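Local coordinates for protein type I polyketide synthase PikAII (Streptomyces venezuelae, PDB 3QP9) that is a polyketide synthase whose C2-type ketoreductase domain probably epimerises the alpha-substituent of a beta-keto intermediate rather than reducing its keto group, at residues 354-357 with 358-362. Sequence-based numbering, arbitrary orientation.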
# COMPACT_ATOMS: atom_id res chain seq x y z
N ASP A 354 -3.09 2.58 15.18
CA ASP A 354 -2.19 1.63 15.87
C ASP A 354 -2.05 0.32 15.14
O ASP A 354 -2.99 -0.19 14.55
CB ASP A 354 -2.53 1.40 17.37
CG ASP A 354 -3.99 1.62 17.69
OD1 ASP A 354 -4.78 0.63 17.72
OD2 ASP A 354 -4.34 2.79 17.97
N SER A 355 -0.86 -0.23 15.22
CA SER A 355 -0.52 -1.50 14.60
C SER A 355 -0.52 -2.70 15.60
O SER A 355 -0.47 -2.50 16.82
CB SER A 355 0.85 -1.33 13.93
OG SER A 355 1.82 -0.85 14.89
N GLU A 356 -0.62 -3.92 15.08
CA GLU A 356 -0.54 -5.16 15.87
C GLU A 356 0.20 -6.20 15.00
O GLU A 356 0.08 -6.16 13.79
CB GLU A 356 -1.92 -5.76 16.17
CG GLU A 356 -3.02 -4.90 16.86
CD GLU A 356 -4.24 -5.75 17.31
OE1 GLU A 356 -4.02 -6.81 17.97
OE2 GLU A 356 -5.41 -5.37 17.05
N PRO A 357 0.91 -7.18 15.61
CA PRO A 357 1.37 -8.27 14.74
C PRO A 357 0.21 -8.99 14.03
O PRO A 357 -0.92 -9.05 14.55
CB PRO A 357 2.06 -9.25 15.75
CG PRO A 357 2.61 -8.29 16.83
CD PRO A 357 1.47 -7.28 16.99
N LEU A 358 0.47 -9.58 12.86
CA LEU A 358 -0.63 -10.24 12.14
C LEU A 358 -1.27 -11.37 12.95
O LEU A 358 -2.49 -11.51 12.92
CB LEU A 358 -0.25 -10.72 10.73
CG LEU A 358 0.10 -9.59 9.74
CD1 LEU A 358 0.92 -10.07 8.52
CD2 LEU A 358 -1.10 -8.70 9.26
N ALA A 359 -0.45 -12.16 13.64
CA ALA A 359 -0.94 -13.31 14.45
C ALA A 359 -1.95 -12.85 15.48
O ALA A 359 -2.87 -13.60 15.83
CB ALA A 359 0.20 -14.05 15.14
N ALA A 360 -1.79 -11.61 15.94
CA ALA A 360 -2.57 -11.10 17.08
C ALA A 360 -3.80 -10.28 16.69
O ALA A 360 -4.69 -10.11 17.50
CB ALA A 360 -1.67 -10.32 18.07
N THR A 361 -3.86 -9.80 15.44
CA THR A 361 -5.03 -9.07 14.99
C THR A 361 -6.11 -10.01 14.45
O THR A 361 -6.01 -11.22 14.58
CB THR A 361 -4.72 -8.05 13.86
OG1 THR A 361 -3.33 -7.69 13.85
CG2 THR A 361 -5.54 -6.85 14.10
N ASP A 362 -7.14 -9.42 13.87
CA ASP A 362 -8.25 -10.15 13.28
C ASP A 362 -8.87 -9.29 12.18
O ASP A 362 -8.56 -8.10 12.11
CB ASP A 362 -9.29 -10.57 14.35
CG ASP A 362 -9.94 -9.37 15.08
OD1 ASP A 362 -10.44 -8.45 14.43
OD2 ASP A 362 -9.99 -9.36 16.33
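Pro357 O accepts from Ala360 N (3.0 Å), closing a beta turn with Leu358 and Ala359 near type I angles, and from Thr361 N (3.2 Å), an i+4 bond, so the chain winds helix-like over 358-360 after an extended run through Glu356. This turn lies in the ketoreductase domain, in the loop between strand 343-348 of the Rossmann fold and helix 363-386. Thr361 N approaches the carbonyl almost head-on, at a C=O...N angle of 167°, whereas Ala360 N comes from above the carbonyl plane; both N-H groups point somewhat off the oxygen, so neither bond is straight.

A third donor reaches the same oxygen: Thr361 OG1 hydrogen-bonds to Pro357 O at 2.9 Å, also well out of the carbonyl plane. The single carbonyl thus takes three bonds, and Thr361, buried at the end of the turn, is tied to it by backbone and side chain together. Its chi1 of -22°, away from the staggered values, brings the hydroxyl to the oxygen.

Leu358 turns from the preceding residues toward helix 170-185, where it touches Met178 and Ala182, while Glu185 accepts its backbone N-H. Gln140 NE2 bonds to the carbonyls of Leu358 and Thr361, and Asp362 N-caps the following helix through OD1 to Ala365 N.

Glu356 CB packs 3.3 Å from Thr361 OG1. With CG anti to its carbonyl carbon (chi1 -54°), Glu356 reaches across the threonine, but the turn does not hold its carboxylate: OE2 merely lies 3.3 Å from Thr361 CG2, and OE1 sits 3.4 Å from Ala360 O, two acceptors without a bond.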